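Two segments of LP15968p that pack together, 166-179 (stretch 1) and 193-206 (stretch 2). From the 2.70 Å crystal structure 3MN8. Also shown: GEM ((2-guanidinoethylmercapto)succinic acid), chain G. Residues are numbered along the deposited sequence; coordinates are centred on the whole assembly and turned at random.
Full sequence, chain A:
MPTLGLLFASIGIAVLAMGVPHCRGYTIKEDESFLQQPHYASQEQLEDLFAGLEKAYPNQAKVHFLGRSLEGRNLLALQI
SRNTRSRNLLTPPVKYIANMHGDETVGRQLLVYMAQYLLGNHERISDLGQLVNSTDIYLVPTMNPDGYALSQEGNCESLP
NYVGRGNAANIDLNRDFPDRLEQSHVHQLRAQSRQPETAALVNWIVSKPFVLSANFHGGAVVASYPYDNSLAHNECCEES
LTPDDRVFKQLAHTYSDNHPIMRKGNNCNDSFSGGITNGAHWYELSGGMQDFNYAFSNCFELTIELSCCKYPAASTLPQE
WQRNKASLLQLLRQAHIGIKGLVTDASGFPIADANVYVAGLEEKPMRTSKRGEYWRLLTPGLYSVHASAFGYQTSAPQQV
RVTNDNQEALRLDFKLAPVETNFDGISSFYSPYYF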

# COMPACT_ATOMS: atom_id res chain seq x y z
N GLY A 166 16.89 -10.61 -4.82
CA GLY A 166 17.47 -9.59 -3.97
C GLY A 166 18.03 -8.50 -4.86
O GLY A 166 17.93 -8.61 -6.08
N ASN A 167 18.60 -7.46 -4.26
CA ASN A 167 19.15 -6.36 -5.05
C ASN A 167 20.48 -6.76 -5.67
O ASN A 167 20.78 -7.95 -5.84
CB ASN A 167 19.24 -5.04 -4.27
CG ASN A 167 20.29 -5.06 -3.16
OD1 ASN A 167 21.02 -6.03 -2.99
ND2 ASN A 167 20.36 -3.96 -2.42
N ALA A 168 21.28 -5.76 -6.04
CA ALA A 168 22.53 -6.04 -6.73
C ALA A 168 23.58 -6.63 -5.79
O ALA A 168 24.53 -7.26 -6.24
CB ALA A 168 23.07 -4.78 -7.41
N ALA A 169 23.40 -6.41 -4.49
CA ALA A 169 24.30 -7.00 -3.49
C ALA A 169 23.76 -8.35 -3.01
O ALA A 169 24.32 -8.97 -2.09
CB ALA A 169 24.50 -6.04 -2.31
N ASN A 170 22.68 -8.80 -3.64
CA ASN A 170 22.06 -10.08 -3.34
C ASN A 170 21.48 -10.17 -1.94
O ASN A 170 21.41 -11.27 -1.37
CB ASN A 170 23.04 -11.23 -3.56
CG ASN A 170 22.93 -11.83 -4.93
OD1 ASN A 170 23.89 -11.82 -5.70
ND2 ASN A 170 21.75 -12.35 -5.25
N ILE A 171 21.05 -9.05 -1.37
CA ILE A 171 20.29 -9.14 -0.12
C ILE A 171 18.80 -8.96 -0.38
O ILE A 171 18.40 -8.23 -1.29
CB ILE A 171 20.79 -8.21 1.03
CG1 ILE A 171 20.16 -6.82 0.94
CG2 ILE A 171 22.32 -8.17 1.08
CD1 ILE A 171 18.87 -6.68 1.75
N ASP A 172 18.00 -9.65 0.44
CA ASP A 172 16.55 -9.69 0.29
C ASP A 172 15.91 -8.46 0.94
O ASP A 172 15.83 -8.36 2.17
CB ASP A 172 15.99 -10.99 0.89
CG ASP A 172 14.49 -11.18 0.63
OD1 ASP A 172 13.75 -10.15 0.52
OD2 ASP A 172 14.05 -12.35 0.55
N LEU A 173 15.48 -7.52 0.10
CA LEU A 173 14.95 -6.26 0.60
C LEU A 173 13.77 -6.48 1.55
O LEU A 173 13.49 -5.63 2.40
CB LEU A 173 14.57 -5.35 -0.57
CG LEU A 173 15.75 -4.90 -1.44
CD1 LEU A 173 15.28 -4.13 -2.67
CD2 LEU A 173 16.75 -4.08 -0.61
N ASN A 174 13.09 -7.62 1.43
CA ASN A 174 11.98 -7.89 2.32
C ASN A 174 12.48 -8.53 3.59
O ASN A 174 11.71 -9.14 4.32
CB ASN A 174 10.93 -8.79 1.66
CG ASN A 174 9.53 -8.55 2.20
OD1 ASN A 174 9.24 -7.50 2.80
ND2 ASN A 174 8.64 -9.50 1.96
N ARG A 175 13.78 -8.42 3.82
CA ARG A 175 14.35 -8.71 5.15
C ARG A 175 15.14 -7.53 5.69
O ARG A 175 15.70 -7.59 6.77
CB ARG A 175 15.25 -9.94 5.13
CG ARG A 175 14.60 -11.15 4.55
CD ARG A 175 13.26 -11.47 5.19
NE ARG A 175 12.83 -12.78 4.76
CZ ARG A 175 11.89 -13.07 3.87
NH1 ARG A 175 11.66 -14.33 3.58
NH2 ARG A 175 11.15 -12.12 3.30
N ASP A 176 15.16 -6.43 4.94
CA ASP A 176 16.12 -5.36 5.21
C ASP A 176 15.54 -4.15 5.95
O ASP A 176 16.28 -3.22 6.28
CB ASP A 176 16.77 -4.91 3.90
CG ASP A 176 18.06 -4.17 4.13
OD1 ASP A 176 18.79 -4.54 5.06
OD2 ASP A 176 18.34 -3.22 3.37
N PHE A 177 14.24 -4.17 6.22
CA PHE A 177 13.59 -3.06 6.91
C PHE A 177 13.72 -3.25 8.41
O PHE A 177 13.88 -4.37 8.87
CB PHE A 177 12.11 -2.94 6.48
CG PHE A 177 11.91 -2.38 5.08
CD1 PHE A 177 12.13 -3.17 3.95
CD2 PHE A 177 11.53 -1.06 4.90
CE1 PHE A 177 11.96 -2.65 2.67
CE2 PHE A 177 11.36 -0.54 3.63
CZ PHE A 177 11.57 -1.33 2.51
N PRO A 178 13.68 -2.15 9.17
CA PRO A 178 13.69 -2.22 10.63
C PRO A 178 12.54 -3.10 11.16
O PRO A 178 11.40 -3.05 10.68
CB PRO A 178 13.47 -0.76 11.05
CG PRO A 178 13.96 0.06 9.88
CD PRO A 178 13.66 -0.76 8.67
N ASP A 179 12.86 -3.92 12.16
CA ASP A 179 11.89 -4.84 12.74
C ASP A 179 11.34 -4.26 14.03
O ASP A 179 12.08 -3.72 14.85
CB ASP A 179 12.54 -6.19 13.02
CG ASP A 179 11.52 -7.26 13.35
OD1 ASP A 179 10.48 -7.33 12.66
OD2 ASP A 179 11.75 -8.05 14.31
N SER A 193 21.83 2.75 6.87
CA SER A 193 22.91 1.92 6.35
C SER A 193 22.40 0.55 5.89
O SER A 193 23.12 -0.44 5.93
CB SER A 193 24.05 1.76 7.35
OG SER A 193 25.23 1.36 6.67
N ARG A 194 21.14 0.51 5.46
CA ARG A 194 20.59 -0.68 4.84
C ARG A 194 20.91 -0.61 3.36
O ARG A 194 21.84 0.10 2.94
CB ARG A 194 19.08 -0.71 4.99
CG ARG A 194 18.60 -0.05 6.23
CD ARG A 194 18.01 -1.07 7.17
NE ARG A 194 17.49 -0.47 8.39
CZ ARG A 194 17.19 -1.17 9.48
NH1 ARG A 194 17.37 -2.48 9.47
NH2 ARG A 194 16.74 -0.56 10.56
N GLN A 195 20.13 -1.31 2.55
CA GLN A 195 20.22 -1.17 1.11
C GLN A 195 19.60 0.16 0.68
O GLN A 195 18.59 0.60 1.24
CB GLN A 195 19.56 -2.34 0.39
CG GLN A 195 20.12 -3.70 0.78
CD GLN A 195 21.62 -3.83 0.54
OE1 GLN A 195 22.10 -3.61 -0.57
NE2 GLN A 195 22.35 -4.21 1.57
N PRO A 196 20.23 0.80 -0.31
CA PRO A 196 19.81 2.09 -0.86
C PRO A 196 18.30 2.07 -1.01
O PRO A 196 17.61 3.00 -0.62
CB PRO A 196 20.43 2.08 -2.26
CG PRO A 196 21.60 1.22 -2.15
CD PRO A 196 21.28 0.17 -1.12
N GLU A 197 17.80 0.97 -1.56
CA GLU A 197 16.41 0.88 -1.95
C GLU A 197 15.54 0.90 -0.71
O GLU A 197 14.51 1.56 -0.68
CB GLU A 197 16.18 -0.40 -2.77
CG GLU A 197 16.91 -0.44 -4.12
CD GLU A 197 18.32 -1.01 -4.02
OE1 GLU A 197 19.01 -1.07 -5.08
OE2 GLU A 197 18.73 -1.40 -2.90
N THR A 198 15.98 0.18 0.31
CA THR A 198 15.27 0.13 1.57
C THR A 198 15.25 1.53 2.17
O THR A 198 14.18 2.08 2.44
CB THR A 198 15.99 -0.81 2.56
OG1 THR A 198 16.37 -2.03 1.90
CG2 THR A 198 15.10 -1.10 3.76
N ALA A 199 16.43 2.10 2.36
CA ALA A 199 16.56 3.44 2.94
C ALA A 199 15.63 4.44 2.26
O ALA A 199 14.95 5.21 2.92
CB ALA A 199 18.02 3.93 2.84
N ALA A 200 15.62 4.43 0.93
CA ALA A 200 14.77 5.33 0.16
C ALA A 200 13.32 5.19 0.59
O ALA A 200 12.63 6.18 0.86
CB ALA A 200 14.91 5.04 -1.33
N LEU A 201 12.86 3.96 0.66
CA LEU A 201 11.46 3.71 0.96
C LEU A 201 11.14 4.00 2.41
O LEU A 201 10.06 4.51 2.74
CB LEU A 201 11.07 2.28 0.59
CG LEU A 201 10.49 2.32 -0.82
CD1 LEU A 201 11.59 2.14 -1.86
CD2 LEU A 201 9.37 1.32 -0.98
N VAL A 202 12.06 3.65 3.29
CA VAL A 202 11.89 3.99 4.69
C VAL A 202 11.60 5.48 4.79
O VAL A 202 10.60 5.88 5.38
CB VAL A 202 13.14 3.65 5.50
CG1 VAL A 202 13.08 4.34 6.87
CG2 VAL A 202 13.27 2.13 5.64
N ASN A 203 12.47 6.28 4.19
CA ASN A 203 12.38 7.73 4.24
C ASN A 203 11.05 8.20 3.73
O ASN A 203 10.44 9.12 4.27
CB ASN A 203 13.46 8.35 3.35
CG ASN A 203 14.75 8.59 4.09
OD1 ASN A 203 14.98 8.04 5.17
ND2 ASN A 203 15.60 9.43 3.50
N TRP A 204 10.62 7.56 2.65
CA TRP A 204 9.39 7.94 1.99
C TRP A 204 8.20 7.62 2.88
O TRP A 204 7.37 8.48 3.17
CB TRP A 204 9.28 7.20 0.66
CG TRP A 204 8.21 7.71 -0.22
CD1 TRP A 204 7.96 9.02 -0.53
CD2 TRP A 204 7.23 6.93 -0.92
NE1 TRP A 204 6.87 9.09 -1.38
CE2 TRP A 204 6.41 7.83 -1.63
CE3 TRP A 204 6.96 5.56 -1.01
CZ2 TRP A 204 5.34 7.40 -2.42
CZ3 TRP A 204 5.90 5.14 -1.79
CH2 TRP A 204 5.11 6.05 -2.49
N ILE A 205 8.16 6.38 3.34
CA ILE A 205 7.02 5.89 4.13
C ILE A 205 6.73 6.78 5.35
O ILE A 205 5.56 7.02 5.68
CB ILE A 205 7.22 4.40 4.54
CG1 ILE A 205 7.29 3.50 3.29
CG2 ILE A 205 6.10 3.91 5.44
CD1 ILE A 205 7.86 2.13 3.55
N VAL A 206 7.78 7.28 5.99
CA VAL A 206 7.61 8.12 7.19
C VAL A 206 7.48 9.60 6.83
O VAL A 206 7.27 10.45 7.71
CB VAL A 206 8.78 7.94 8.19
CG1 VAL A 206 8.82 6.51 8.72
CG2 VAL A 206 10.10 8.31 7.53
C8 GEM G . 7.27 -13.54 1.18
S7 GEM G . 6.39 -12.06 1.59
C6 GEM G . 4.75 -12.69 1.75
C5 GEM G . 4.63 -13.86 2.72
N3 GEM G . 4.85 -13.35 4.07
C1 GEM G . 5.01 -14.05 5.18
N4 GEM G . 5.21 -13.44 6.34
N2 GEM G . 4.97 -15.38 5.13
C9 GEM G . 8.74 -13.23 1.25
O14 GEM G . 9.08 -12.04 1.46
O15 GEM G . 9.56 -14.15 1.10
C10 GEM G . 6.87 -14.12 -0.19
C11 GEM G . 7.26 -13.31 -1.42
O12 GEM G . 6.36 -13.10 -2.28
O13 GEM G . 8.44 -12.92 -1.57
O HOH W 1 21.18 -4.64 4.29

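The contact between these segments is a helix start docked onto an irregular loop, with polar side chains of the loop anchoring the first turn of the helix and a phenylalanine packing along the turns that follow. It illustrates a general principle: one carboxylate can join the backbone just before a helix to a side chain in its first turn, and so pin the helix start to a neighbouring loop.

Asp 176 plays that part. Its CA-to-CB bond points sideways, but with chi1 in the t rotamer the carboxylate reaches the beginning of the helix, where one oxygen serves two donors. OD2 accepts a hydrogen bond from the backbone N of Gln 195, the N-cap residue, at 2.7 Å, and another from Thr 198 OG1, also at 2.7 Å. The other oxygen is used as well: a water donates to Asp 176 OD1 at 2.5 Å and accepts from Gln 195 NE2 at 3.0 Å, bridging the two side chains. An aspartate suits this position because its two oxygens can face different partners.

A second polar anchor comes from Asn 167, an amide that donates and accepts at once. Its ND2 donates to Gln 195 OE1 at 2.6 Å and to Glu 197 OE2 at 3.1 Å, both nearly linear. Its OD1 turns back to its own loop, accepting from Ala 169 N at 2.8 Å within the type I turn that runs from Asn 167 to Asn 170. The same side chain thus braces the turn and holds the helix start. Between the two anchors, Gln 195 also lies against aliphatic groups, with its CB 3.5 Å from Leu 173 CD2.

Farther along the helix the contact becomes apolar. The CA-to-CB bond of Phe 177 points away from the helix, yet its ring comes back to it, and the residue is buried. Thr 198 CG2 sits 3.4 Å from the ring centroid, almost on the ring normal, in a CH-pi contact. Thr 198 therefore serves both halves of the interface, its hydroxyl bound to Asp 176 and its methyl laid on the ring. Leu 201 CB meets the ring edge, 4.1 Å from Phe 177 CZ, and Val 202 CG2 lies 3.7 Å from Phe 177 CD2.

Just before the helix, Arg 194 lays one face of its guanidinium over Pro 178, whose CG is 2.9 Å from Arg 194 NH2, a notably tight approach. In all, 621 Å² is buried between the stretches.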